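Local coordinates for protein pyruvate formate-lyase 2 (Archaeoglobus fulgidus, PDB 2F3O) that is of uncertain function but belongs to the glycyl radical enzymes related to pyruvate formate-lyase and glycerol dehydratase, and probably acts as a lyase, at residues A17-E22 / N99-D104; A46-L51 / S203-N208; A330-V335 / Q366-V371. All coordinates share one frame; numbering follows the deposited sequence.

Interaction 1: residues A17-E22 / N99-D104; sequences ARLSVE and NRLMVD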
ATOM      1  N   ALA A  17      -7.671 -34.898 -39.564  1.00 63.40           N
ATOM      2  CA  ALA A  17      -6.945 -33.773 -38.979  1.00 61.29           C
ATOM      3  C   ALA A  17      -5.451 -33.871 -39.213  1.00 60.05           C
ATOM      4  O   ALA A  17      -4.901 -34.958 -39.367  1.00 59.95           O
ATOM      5  CB  ALA A  17      -7.240 -33.658 -37.504  1.00 61.07           C
ATOM      6  N   ARG A  18      -4.791 -32.721 -39.239  1.00 58.48           N
ATOM      7  CA  ARG A  18      -3.346 -32.685 -39.433  1.00 56.76           C
ATOM      8  C   ARG A  18      -2.575 -32.078 -38.238  1.00 56.00           C
ATOM      9  O   ARG A  18      -3.137 -31.378 -37.396  1.00 55.80           O
ATOM     10  CB  ARG A  18      -3.021 -31.933 -40.724  1.00 56.43           C
ATOM     11  CG  ARG A  18      -3.244 -30.442 -40.643  1.00 55.30           C
ATOM     12  CD  ARG A  18      -3.031 -29.800 -41.986  1.00 53.46           C
ATOM     13  NE  ARG A  18      -2.817 -28.357 -41.922  1.00 50.76           N
ATOM     14  CZ  ARG A  18      -1.615 -27.795 -41.907  1.00 49.98           C
ATOM     15  NH1 ARG A  18      -0.530 -28.544 -41.924  1.00 49.51           N
ATOM     16  NH2 ARG A  18      -1.489 -26.486 -41.873  1.00 50.75           N
ATOM     17  N   LEU A  19      -1.284 -32.368 -38.152  1.00 54.76           N
ATOM     18  CA  LEU A  19      -0.431 -31.623 -37.256  1.00 53.46           C
ATOM     19  C   LEU A  19       0.029 -30.343 -37.968  1.00 52.89           C
ATOM     20  O   LEU A  19       0.833 -30.393 -38.896  1.00 52.23           O
ATOM     21  CB  LEU A  19       0.759 -32.462 -36.848  1.00 53.13           C
ATOM     22  CG  LEU A  19       1.565 -31.731 -35.794  1.00 53.16           C
ATOM     23  CD1 LEU A  19       0.757 -31.662 -34.505  1.00 53.38           C
ATOM     24  CD2 LEU A  19       2.890 -32.414 -35.573  1.00 52.99           C
ATOM     25  N   SER A  20      -0.511 -29.204 -37.540  1.00 52.63           N
ATOM     26  CA  SER A  20      -0.207 -27.903 -38.151  1.00 52.61           C
ATOM     27  C   SER A  20       1.077 -27.280 -37.599  1.00 52.60           C
ATOM     28  O   SER A  20       1.443 -27.495 -36.453  1.00 52.98           O
ATOM     29  CB  SER A  20      -1.376 -26.942 -37.984  1.00 52.31           C
ATOM     30  OG  SER A  20      -0.986 -25.633 -38.316  1.00 52.46           O
ATOM     31  N   VAL A  21       1.767 -26.499 -38.408  1.00 52.36           N
ATOM     32  CA  VAL A  21       3.132 -26.185 -38.075  1.00 52.47           C
ATOM     33  C   VAL A  21       3.464 -24.706 -38.297  1.00 53.06           C
ATOM     34  O   VAL A  21       4.398 -24.170 -37.710  1.00 52.89           O
ATOM     35  CB  VAL A  21       4.046 -27.158 -38.846  1.00 52.43           C
ATOM     36  CG1 VAL A  21       5.192 -26.476 -39.539  1.00 51.75           C
ATOM     37  CG2 VAL A  21       4.516 -28.253 -37.934  1.00 52.41           C
ATOM     38  N   GLU A  22       2.640 -24.041 -39.100  1.00 53.69           N
ATOM     39  CA  GLU A  22       2.891 -22.660 -39.542  1.00 54.24           C
ATOM     40  C   GLU A  22       2.935 -21.627 -38.406  1.00 54.01           C
ATOM     41  O   GLU A  22       3.764 -20.712 -38.434  1.00 54.25           O
ATOM     42  CB  GLU A  22       1.877 -22.234 -40.616  1.00 54.40           C
ATOM     43  CG  GLU A  22       1.868 -23.096 -41.887  1.00 56.30           C
ATOM     44  CD  GLU A  22       0.969 -24.335 -41.774  1.00 58.83           C
ATOM     45  OE1 GLU A  22       0.321 -24.508 -40.715  1.00 60.15           O
ATOM     46  OE2 GLU A  22       0.907 -25.137 -42.736  1.00 58.98           O
ATOM     47  N   ASN A  99      -7.380 -39.567 -31.977  1.00 72.27           N
ATOM     48  CA  ASN A  99      -6.831 -38.241 -32.307  1.00 72.04           C
ATOM     49  C   ASN A  99      -5.614 -38.304 -33.229  1.00 71.92           C
ATOM     50  O   ASN A  99      -4.539 -37.782 -32.923  1.00 71.45           O
ATOM     51  CB  ASN A  99      -6.537 -37.445 -31.032  1.00 72.08           C
ATOM     52  CG  ASN A  99      -6.413 -35.955 -31.276  1.00 71.53           C
ATOM     53  OD1 ASN A  99      -7.198 -35.359 -32.012  1.00 71.42           O
ATOM     54  ND2 ASN A  99      -5.424 -35.346 -30.644  1.00 70.32           N
ATOM     55  N   ARG A 100      -5.805 -38.989 -34.349  1.00 72.05           N
ATOM     56  CA  ARG A 100      -4.774 -39.134 -35.363  1.00 72.26           C
ATOM     57  C   ARG A 100      -4.531 -37.814 -36.089  1.00 71.40           C
ATOM     58  O   ARG A 100      -5.457 -37.061 -36.372  1.00 71.25           O
ATOM     59  CB  ARG A 100      -5.135 -40.254 -36.352  1.00 72.37           C
ATOM     60  CG  ARG A 100      -6.517 -40.127 -37.018  1.00 73.62           C
ATOM     61  CD  ARG A 100      -6.835 -41.348 -37.876  1.00 73.85           C
ATOM     62  NE  ARG A 100      -6.101 -42.527 -37.411  1.00 76.23           N
ATOM     63  CZ  ARG A 100      -5.993 -43.664 -38.098  1.00 77.53           C
ATOM     64  NH1 ARG A 100      -6.582 -43.790 -39.289  1.00 77.86           N
ATOM     65  NH2 ARG A 100      -5.290 -44.676 -37.598  1.00 78.09           N
ATOM     66  N   LEU A 101      -3.265 -37.529 -36.355  1.00 70.89           N
ATOM     67  CA  LEU A 101      -2.875 -36.293 -37.010  1.00 70.35           C
ATOM     68  C   LEU A 101      -1.912 -36.644 -38.123  1.00 70.00           C
ATOM     69  O   LEU A 101      -0.881 -37.259 -37.868  1.00 69.75           O
ATOM     70  CB  LEU A 101      -2.181 -35.362 -36.007  1.00 70.47           C
ATOM     71  CG  LEU A 101      -2.935 -34.898 -34.751  1.00 70.07           C
ATOM     72  CD1 LEU A 101      -1.998 -34.353 -33.671  1.00 68.82           C
ATOM     73  CD2 LEU A 101      -3.983 -33.875 -35.135  1.00 69.83           C
ATOM     74  N   MET A 102      -2.239 -36.277 -39.356  1.00 69.71           N
ATOM     75  CA  MET A 102      -1.318 -36.530 -40.450  1.00 69.79           C
ATOM     76  C   MET A 102      -0.159 -35.571 -40.275  1.00 69.74           C
ATOM     77  O   MET A 102      -0.362 -34.406 -39.952  1.00 69.76           O
ATOM     78  CB  MET A 102      -1.967 -36.285 -41.811  1.00 69.70           C
ATOM     79  CG  MET A 102      -3.395 -36.752 -41.940  1.00 69.53           C
ATOM     80  SD  MET A 102      -4.173 -36.138 -43.456  1.00 70.15           S
ATOM     81  CE  MET A 102      -3.523 -34.459 -43.627  1.00 69.40           C
ATOM     82  N   VAL A 103       1.057 -36.056 -40.459  1.00 69.78           N
ATOM     83  CA  VAL A 103       2.205 -35.172 -40.398  1.00 69.87           C
ATOM     84  C   VAL A 103       2.920 -35.148 -41.743  1.00 70.20           C
ATOM     85  O   VAL A 103       3.308 -36.188 -42.263  1.00 70.15           O
ATOM     86  CB  VAL A 103       3.148 -35.529 -39.210  1.00 69.80           C
ATOM     87  CG1 VAL A 103       3.294 -37.042 -39.031  1.00 69.78           C
ATOM     88  CG2 VAL A 103       4.486 -34.861 -39.359  1.00 69.29           C
ATOM     89  N   ASP A 104       3.029 -33.959 -42.333  1.00 70.90           N
ATOM     90  CA  ASP A 104       3.787 -33.779 -43.569  1.00 71.58           C
ATOM     91  C   ASP A 104       5.269 -33.995 -43.265  1.00 72.25           C
ATOM     92  O   ASP A 104       5.856 -33.255 -42.483  1.00 72.86           O
ATOM     93  CB  ASP A 104       3.565 -32.376 -44.134  1.00 71.27           C
ATOM     94  CG  ASP A 104       4.437 -32.093 -45.328  1.00 71.04           C
ATOM     95  OD1 ASP A 104       5.447 -31.381 -45.185  1.00 70.86           O
ATOM     96  OD2 ASP A 104       4.119 -32.601 -46.412  1.00 71.26           O
TER
HETATM   97  O   HOH W   1       2.418 -31.221 -41.292  1.00 41.74           O
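Arg18 bridges Met102 through the backbone, and the two hydrogen bonds of that bridge come from the residues flanking the arginine. Met102 N donates to Ala17 O (3.0 Å, N-H...O angle 165°). Met102 O in turn accepts from Leu19 N at 2.9 Å, with an angle of 171°, so both polar backbone atoms of the methionine are used. Arg18 is bonded on its other backbone edge to Pro73 and Ala75, which places residues 18-19 between strand 74-75 and the loop 99-104. Further along, a water donates to Leu19 O at 3.0 Å and accepts from Asp104 N at 3.0 Å. Asp104 itself stands at the N-cap of helix 105-119, where its OD1 receives Asp107 N.

The apolar part rests on two leucines. Leu19 has CG anti to its backbone N (chi1 -174°), beside the carbonyl carbon; its CD1 lies 3.9 Å from Leu101 CD1, the side chains crossing at a slant, and Ile86 and Ala75 touch both. Leu101 CD2 also rests 3.5 Å from Arg18 O.

The charged end of Arg18 leads away from residues 99-104. NH2 forms a salt bridge with Glu22 OE2 (2.9 Å, met on the syn side) and bonds Pro70 O, while NE bonds Asn71 O. Glu22 OE1 also takes the hydroxyl of Ser20, whose OG lies 3.0 Å away. The carboxylate thus receives donors on both oxygens, which is likely to keep it ionised beside the guanidinium. Chemically, backbone amides and one water join the two segments, whereas the ion pair stays within residues 17-22, and separate hydrogen bonds tie the guanidinium to the carbonyls of Pro70 and Asn71.

Interaction 2: residues A46-L51 / S203-N208; sequences ALKHVL and SEAVIN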
ATOM      1  N   ALA A  46       6.136 -11.675 -31.657  1.00 44.58           N
ATOM      2  CA  ALA A  46       5.942 -13.020 -32.179  1.00 44.77           C
ATOM      3  C   ALA A  46       4.527 -13.221 -32.685  1.00 45.15           C
ATOM      4  O   ALA A  46       4.328 -13.691 -33.811  1.00 45.40           O
ATOM      5  CB  ALA A  46       6.268 -14.029 -31.140  1.00 44.72           C
ATOM      6  N   LEU A  47       3.555 -12.837 -31.861  1.00 45.25           N
ATOM      7  CA  LEU A  47       2.152 -12.908 -32.224  1.00 45.17           C
ATOM      8  C   LEU A  47       1.912 -12.104 -33.472  1.00 45.62           C
ATOM      9  O   LEU A  47       1.169 -12.558 -34.342  1.00 45.87           O
ATOM     10  CB  LEU A  47       1.265 -12.382 -31.090  1.00 45.08           C
ATOM     11  CG  LEU A  47      -0.242 -12.705 -30.995  1.00 44.18           C
ATOM     12  CD1 LEU A  47      -1.082 -11.522 -31.355  1.00 42.89           C
ATOM     13  CD2 LEU A  47      -0.651 -13.937 -31.796  1.00 43.17           C
ATOM     14  N   LYS A  48       2.538 -10.926 -33.565  1.00 46.02           N
ATOM     15  CA  LYS A  48       2.342 -10.072 -34.724  1.00 46.40           C
ATOM     16  C   LYS A  48       2.844 -10.772 -35.956  1.00 46.94           C
ATOM     17  O   LYS A  48       2.100 -10.896 -36.931  1.00 47.46           O
ATOM     18  CB  LYS A  48       3.030  -8.718 -34.589  1.00 46.50           C
ATOM     19  CG  LYS A  48       3.020  -7.938 -35.906  1.00 46.03           C
ATOM     20  CD  LYS A  48       3.848  -6.678 -35.891  1.00 47.33           C
ATOM     21  CE  LYS A  48       2.996  -5.497 -35.465  1.00 49.53           C
ATOM     22  NZ  LYS A  48       3.574  -4.191 -35.891  1.00 50.96           N
ATOM     23  N   HIS A  49       4.077 -11.270 -35.881  1.00 47.16           N
ATOM     24  CA  HIS A  49       4.698 -11.974 -36.985  1.00 47.77           C
ATOM     25  C   HIS A  49       3.844 -13.152 -37.484  1.00 48.47           C
ATOM     26  O   HIS A  49       3.630 -13.264 -38.694  1.00 48.59           O
ATOM     27  CB  HIS A  49       6.116 -12.411 -36.606  1.00 47.76           C
ATOM     28  CG  HIS A  49       6.941 -12.921 -37.759  1.00 48.37           C
ATOM     29  ND1 HIS A  49       7.446 -12.097 -38.743  1.00 48.19           N
ATOM     30  CD2 HIS A  49       7.382 -14.169 -38.055  1.00 48.20           C
ATOM     31  CE1 HIS A  49       8.145 -12.818 -39.602  1.00 48.29           C
ATOM     32  NE2 HIS A  49       8.129 -14.077 -39.204  1.00 47.43           N
ATOM     33  N   VAL A  50       3.312 -13.992 -36.585  1.00 49.03           N
ATOM     34  CA  VAL A  50       2.413 -15.065 -37.051  1.00 49.68           C
ATOM     35  C   VAL A  50       1.103 -14.557 -37.699  1.00 50.17           C
ATOM     36  O   VAL A  50       0.667 -15.130 -38.677  1.00 50.61           O
ATOM     37  CB  VAL A  50       2.128 -16.225 -36.014  1.00 49.54           C
ATOM     38  CG1 VAL A  50       3.327 -16.515 -35.124  1.00 50.17           C
ATOM     39  CG2 VAL A  50       0.916 -15.954 -35.180  1.00 49.66           C
ATOM     40  N   LEU A  51       0.510 -13.469 -37.208  1.00 50.42           N
ATOM     41  CA  LEU A  51      -0.768 -13.012 -37.746  1.00 50.42           C
ATOM     42  C   LEU A  51      -0.556 -12.344 -39.106  1.00 51.06           C
ATOM     43  O   LEU A  51      -1.429 -12.367 -39.971  1.00 51.11           O
ATOM     44  CB  LEU A  51      -1.495 -12.059 -36.773  1.00 50.06           C
ATOM     45  CG  LEU A  51      -2.111 -12.525 -35.441  1.00 48.67           C
ATOM     46  CD1 LEU A  51      -2.819 -11.362 -34.771  1.00 47.74           C
ATOM     47  CD2 LEU A  51      -3.075 -13.665 -35.615  1.00 46.46           C
ATOM     48  N   SER A 203      -2.094  -4.716 -30.854  1.00 42.54           N
ATOM     49  CA  SER A 203      -3.265  -4.105 -31.464  1.00 43.62           C
ATOM     50  C   SER A 203      -3.095  -3.965 -32.976  1.00 43.88           C
ATOM     51  O   SER A 203      -3.993  -4.317 -33.738  1.00 44.07           O
ATOM     52  CB  SER A 203      -3.533  -2.734 -30.854  1.00 43.72           C
ATOM     53  OG  SER A 203      -3.703  -2.856 -29.456  1.00 45.32           O
ATOM     54  N   GLU A 204      -1.931  -3.454 -33.381  1.00 44.19           N
ATOM     55  CA  GLU A 204      -1.543  -3.315 -34.783  1.00 44.40           C
ATOM     56  C   GLU A 204      -1.649  -4.631 -35.536  1.00 44.52           C
ATOM     57  O   GLU A 204      -2.190  -4.671 -36.623  1.00 44.78           O
ATOM     58  CB  GLU A 204      -0.108  -2.795 -34.885  1.00 44.47           C
ATOM     59  CG  GLU A 204       0.035  -1.294 -34.738  1.00 44.62           C
ATOM     60  CD  GLU A 204       1.436  -0.887 -34.294  1.00 46.49           C
ATOM     61  OE1 GLU A 204       1.625   0.295 -33.936  1.00 46.39           O
ATOM     62  OE2 GLU A 204       2.354  -1.749 -34.291  1.00 47.50           O
ATOM     63  N   ALA A 205      -1.134  -5.694 -34.935  1.00 44.74           N
ATOM     64  CA  ALA A 205      -1.219  -7.043 -35.466  1.00 44.99           C
ATOM     65  C   ALA A 205      -2.654  -7.457 -35.806  1.00 45.49           C
ATOM     66  O   ALA A 205      -2.916  -7.971 -36.903  1.00 45.35           O
ATOM     67  CB  ALA A 205      -0.640  -8.004 -34.456  1.00 44.58           C
ATOM     68  N   VAL A 206      -3.566  -7.220 -34.857  1.00 45.95           N
ATOM     69  CA  VAL A 206      -4.955  -7.656 -34.958  1.00 46.28           C
ATOM     70  C   VAL A 206      -5.724  -6.861 -36.004  1.00 46.59           C
ATOM     71  O   VAL A 206      -6.497  -7.444 -36.781  1.00 46.44           O
ATOM     72  CB  VAL A 206      -5.637  -7.657 -33.571  1.00 46.43           C
ATOM     73  CG1 VAL A 206      -7.068  -7.164 -33.630  1.00 46.45           C
ATOM     74  CG2 VAL A 206      -5.583  -9.066 -32.980  1.00 46.92           C
ATOM     75  N   ILE A 207      -5.450  -5.551 -36.061  1.00 47.01           N
ATOM     76  CA  ILE A 207      -5.982  -4.652 -37.102  1.00 47.14           C
ATOM     77  C   ILE A 207      -5.549  -5.122 -38.494  1.00 47.64           C
ATOM     78  O   ILE A 207      -6.382  -5.334 -39.377  1.00 47.91           O
ATOM     79  CB  ILE A 207      -5.556  -3.193 -36.851  1.00 46.92           C
ATOM     80  CG1 ILE A 207      -6.216  -2.671 -35.580  1.00 46.54           C
ATOM     81  CG2 ILE A 207      -5.944  -2.290 -38.005  1.00 46.66           C
ATOM     82  CD1 ILE A 207      -5.704  -1.339 -35.152  1.00 46.14           C
ATOM     83  N   ASN A 208      -4.253  -5.356 -38.646  1.00 48.13           N
ATOM     84  CA  ASN A 208      -3.685  -5.869 -39.879  1.00 48.84           C
ATOM     85  C   ASN A 208      -4.195  -7.239 -40.250  1.00 49.01           C
ATOM     86  O   ASN A 208      -4.300  -7.532 -41.433  1.00 49.31           O
ATOM     87  CB  ASN A 208      -2.162  -5.893 -39.788  1.00 49.19           C
ATOM     88  CG  ASN A 208      -1.559  -4.491 -39.726  1.00 51.43           C
ATOM     89  OD1 ASN A 208      -2.286  -3.486 -39.672  1.00 53.08           O
ATOM     90  ND2 ASN A 208      -0.227  -4.415 -39.700  1.00 52.94           N
TER
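Lys48 lies over Ala205 where the two helices come nearest, the CA atoms of these residues being 4.7 Å apart. The methyl of Ala205 points toward the other helix and packs on the backbone and base of the lysine: Ala205 CB is 3.6 Å from Lys48 CA and 3.7 Å from Lys48 CB. Only a methyl stands between the two backbones here, which is consistent with their close approach. Beyond its base the lysine chain bends, chi3 of -91° turning CE to one side, and its ammonium group meets Glu204 across an oblique crossing of the two side chains. Lys48 NZ and Glu204 OE2, 3.2 Å apart, form a salt bridge; the donor comes from the anti side of the carboxylate, 22° out of its plane. The other oxygen, OE1, is paired with Lys200, so the glutamate is shared by two lysines, which would probably steady its negative charge.

One turn on, Leu51 points toward the second helix and makes the apolar half of the contact. Its CD1 touches Ala205 CB at 4.0 Å and Val206 CG2 at 4.0 Å, the leucine and valine side chains lying side by side and pointing the same way.

The segment axes run nearly parallel, at an angle of 11° and 8.8 Å apart at their closest. Helix 39-53 therefore lies alongside helix 190-221; helix 22-34 touches His49 and helix 250-267 touches Leu47 and Leu51, while helix 168-184 covers Ser203 and Val206 of the partner helix.

Interaction 3: residues A330-V335 / Q366-V371; sequences ATNQAV and QPNVHV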
ATOM      1  N   ALA A 330     -10.119 -32.730 -26.489  1.00 51.40           N
ATOM      2  CA  ALA A 330     -10.620 -31.681 -25.623  1.00 50.39           C
ATOM      3  C   ALA A 330      -9.905 -30.375 -25.882  1.00 49.68           C
ATOM      4  O   ALA A 330      -8.702 -30.250 -25.671  1.00 49.57           O
ATOM      5  CB  ALA A 330     -10.442 -32.098 -24.201  1.00 50.55           C
ATOM      6  N   THR A 331     -10.642 -29.400 -26.379  1.00 48.95           N
ATOM      7  CA  THR A 331     -10.098 -28.062 -26.515  1.00 48.10           C
ATOM      8  C   THR A 331     -11.032 -27.123 -25.770  1.00 47.48           C
ATOM      9  O   THR A 331     -10.621 -26.447 -24.828  1.00 47.57           O
ATOM     10  CB  THR A 331      -9.958 -27.641 -27.984  1.00 48.10           C
ATOM     11  OG1 THR A 331     -11.208 -27.815 -28.665  1.00 48.29           O
ATOM     12  CG2 THR A 331      -8.890 -28.476 -28.666  1.00 48.55           C
ATOM     13  N   ASN A 332     -12.282 -27.090 -26.219  1.00 46.45           N
ATOM     14  CA  ASN A 332     -13.390 -26.544 -25.456  1.00 45.69           C
ATOM     15  C   ASN A 332     -13.550 -25.047 -25.411  1.00 45.14           C
ATOM     16  O   ASN A 332     -13.605 -24.465 -24.330  1.00 45.22           O
ATOM     17  CB  ASN A 332     -13.478 -27.179 -24.072  1.00 45.58           C
ATOM     18  CG  ASN A 332     -13.889 -28.609 -24.156  1.00 45.86           C
ATOM     19  OD1 ASN A 332     -14.968 -28.891 -24.635  1.00 46.85           O
ATOM     20  ND2 ASN A 332     -13.025 -29.523 -23.747  1.00 45.83           N
ATOM     21  N   GLN A 333     -13.622 -24.435 -26.589  1.00 44.13           N
ATOM     22  CA  GLN A 333     -14.064 -23.061 -26.692  1.00 43.42           C
ATOM     23  C   GLN A 333     -15.512 -23.047 -26.282  1.00 42.72           C
ATOM     24  O   GLN A 333     -16.367 -23.468 -27.035  1.00 42.86           O
ATOM     25  CB  GLN A 333     -13.952 -22.542 -28.125  1.00 43.52           C
ATOM     26  CG  GLN A 333     -12.540 -22.274 -28.579  1.00 43.22           C
ATOM     27  CD  GLN A 333     -12.436 -22.209 -30.074  1.00 42.79           C
ATOM     28  OE1 GLN A 333     -12.858 -21.236 -30.694  1.00 42.92           O
ATOM     29  NE2 GLN A 333     -11.866 -23.246 -30.669  1.00 41.89           N
ATOM     30  N   ALA A 334     -15.789 -22.564 -25.083  1.00 42.05           N
ATOM     31  CA  ALA A 334     -17.127 -22.636 -24.559  1.00 41.56           C
ATOM     32  C   ALA A 334     -17.979 -21.435 -24.918  1.00 41.18           C
ATOM     33  O   ALA A 334     -17.478 -20.373 -25.247  1.00 41.31           O
ATOM     34  CB  ALA A 334     -17.089 -22.811 -23.076  1.00 41.94           C
ATOM     35  N   VAL A 335     -19.283 -21.605 -24.828  1.00 40.73           N
ATOM     36  CA  VAL A 335     -20.181 -20.521 -25.107  1.00 40.36           C
ATOM     37  C   VAL A 335     -21.232 -20.568 -23.994  1.00 40.35           C
ATOM     38  O   VAL A 335     -21.630 -21.661 -23.591  1.00 40.61           O
ATOM     39  CB  VAL A 335     -20.720 -20.682 -26.565  1.00 40.72           C
ATOM     40  CG1 VAL A 335     -22.109 -21.301 -26.641  1.00 39.52           C
ATOM     41  CG2 VAL A 335     -20.633 -19.369 -27.327  1.00 40.33           C
ATOM     42  N   GLN A 366     -17.889 -29.334 -31.112  1.00 48.54           N
ATOM     43  CA  GLN A 366     -17.497 -28.035 -30.618  1.00 48.51           C
ATOM     44  C   GLN A 366     -18.221 -26.814 -31.159  1.00 48.51           C
ATOM     45  O   GLN A 366     -18.326 -26.639 -32.375  1.00 49.05           O
ATOM     46  CB  GLN A 366     -15.999 -27.762 -30.878  1.00 48.14           C
ATOM     47  CG  GLN A 366     -14.982 -28.420 -29.961  1.00 48.68           C
ATOM     48  CD  GLN A 366     -15.011 -27.920 -28.544  1.00 48.90           C
ATOM     49  OE1 GLN A 366     -15.360 -26.785 -28.291  1.00 50.79           O
ATOM     50  NE2 GLN A 366     -14.613 -28.766 -27.608  1.00 49.20           N
ATOM     51  N   PRO A 367     -18.933 -26.118 -30.276  1.00 47.80           N
ATOM     52  CA  PRO A 367     -18.422 -25.317 -29.192  1.00 46.93           C
ATOM     53  C   PRO A 367     -18.945 -26.079 -27.960  1.00 46.32           C
ATOM     54  O   PRO A 367     -19.839 -26.927 -28.077  1.00 46.44           O
ATOM     55  CB  PRO A 367     -19.127 -23.968 -29.366  1.00 46.67           C
ATOM     56  CG  PRO A 367     -20.142 -24.179 -30.406  1.00 47.02           C
ATOM     57  CD  PRO A 367     -20.273 -25.665 -30.654  1.00 47.91           C
ATOM     58  N   ASN A 368     -18.382 -25.850 -26.790  1.00 45.38           N
ATOM     59  CA  ASN A 368     -18.969 -26.474 -25.641  1.00 44.38           C
ATOM     60  C   ASN A 368     -20.077 -25.571 -25.214  1.00 43.82           C
ATOM     61  O   ASN A 368     -19.819 -24.535 -24.630  1.00 44.37           O
ATOM     62  CB  ASN A 368     -17.960 -26.625 -24.516  1.00 44.36           C
ATOM     63  CG  ASN A 368     -18.328 -27.746 -23.582  1.00 43.74           C
ATOM     64  OD1 ASN A 368     -19.460 -28.209 -23.582  1.00 42.70           O
ATOM     65  ND2 ASN A 368     -17.371 -28.200 -22.792  1.00 43.98           N
ATOM     66  N   VAL A 369     -21.315 -25.930 -25.518  1.00 42.95           N
ATOM     67  CA  VAL A 369     -22.413 -25.027 -25.169  1.00 42.36           C
ATOM     68  C   VAL A 369     -22.995 -25.202 -23.761  1.00 41.99           C
ATOM     69  O   VAL A 369     -23.421 -26.289 -23.352  1.00 42.10           O
ATOM     70  CB  VAL A 369     -23.422 -24.854 -26.313  1.00 42.24           C
ATOM     71  CG1 VAL A 369     -23.086 -25.813 -27.428  1.00 42.51           C
ATOM     72  CG2 VAL A 369     -24.854 -24.931 -25.836  1.00 42.17           C
ATOM     73  N   HIS A 370     -22.986 -24.097 -23.027  1.00 41.41           N
ATOM     74  CA  HIS A 370     -23.321 -24.101 -21.627  1.00 40.97           C
ATOM     75  C   HIS A 370     -24.543 -23.272 -21.382  1.00 41.23           C
ATOM     76  O   HIS A 370     -24.579 -22.091 -21.709  1.00 41.30           O
ATOM     77  CB  HIS A 370     -22.174 -23.522 -20.842  1.00 40.64           C
ATOM     78  CG  HIS A 370     -20.941 -24.362 -20.878  1.00 39.32           C
ATOM     79  ND1 HIS A 370     -19.694 -23.862 -20.587  1.00 38.58           N
ATOM     80  CD2 HIS A 370     -20.762 -25.670 -21.166  1.00 38.63           C
ATOM     81  CE1 HIS A 370     -18.800 -24.825 -20.680  1.00 38.25           C
ATOM     82  NE2 HIS A 370     -19.421 -25.933 -21.037  1.00 38.57           N
ATOM     83  N   VAL A 371     -25.565 -23.897 -20.818  1.00 41.61           N
ATOM     84  CA  VAL A 371     -26.846 -23.228 -20.653  1.00 41.68           C
ATOM     85  C   VAL A 371     -27.103 -22.969 -19.182  1.00 42.04           C
ATOM     86  O   VAL A 371     -27.220 -23.900 -18.390  1.00 42.06           O
ATOM     87  CB  VAL A 371     -28.014 -24.049 -21.243  1.00 41.29           C
ATOM     88  CG1 VAL A 371     -29.237 -23.181 -21.390  1.00 40.88           C
ATOM     89  CG2 VAL A 371     -27.646 -24.635 -22.585  1.00 40.98           C
TER
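Gln366 reaches across to Asn332 with its amide: NE2 donates to Asn332 OD1 at 3.0 Å. The side chains cross at about a right angle with their amide planes 63° apart, and the donor stands above the carbonyl plane of the asparagine. A bend at chi2 (-67°) places CD of Gln366 beside the backbone of Asn332. An alanine in place of Gln366 would probably leave Asn332 OD1 without this donor and its amide freer to turn.

Next to this amide pair, the backbones join in parallel register. Asn368 N donates to Gln333 O at 3.1 Å, Asn368 O accepts from Val335 N at 3.0 Å, and His370 N bonds Val335 O at 2.8 Å. Ala334 and Asn368 share one face of the sheet, and Val335 and Val369 the other, where Val335 CG1 packs 3.8 Å from Val369 CB. Ala334 CB lies 3.6 Å from His370 CE1, and the backbone O of Asn368 sits over the centre of that imidazole.

Further out, Thr423 holds His370 ND1. Asn368 is bonded through OD1 to Arg749 and through ND2 to the carbonyl of Gly752, the glycine predicted to carry the radical, and Trp753 packs against both asparagines. Asn332 ND2 bonds a glycerol, probably from the crystallisation liquor.

Strand 334-338, helix 350-362 and strand 368-373 form a beta-alpha-beta unit. The buried position of its strands beside the loop with the predicted radical glycine is consistent with the barrel interior of glycyl radical enzymes.

How the interactions relate
Centres of the three contacts lie 22 to 26 Å apart and none touches another. The nearest atoms of interactions 1 and 2 are about 5 Å apart; interaction 3 comes within about 7 Å of the first and about 13 Å of the second. Interactions 1 and 2 alternate along the chain; interaction 3 follows both. Helix 22-34, which starts at the end of segment 17-22, packs on segment 46-51, while helix 250-267 touches segments 46-51 and 330-335. Asn99 of interaction 1 bonds Gln329, next to interaction 3. Interactions 1 and 2, centred 22 and 26 Å from the chain centre, lie farther out than the sheet strands of interaction 3, at about 8 Å, near the predicted radical site.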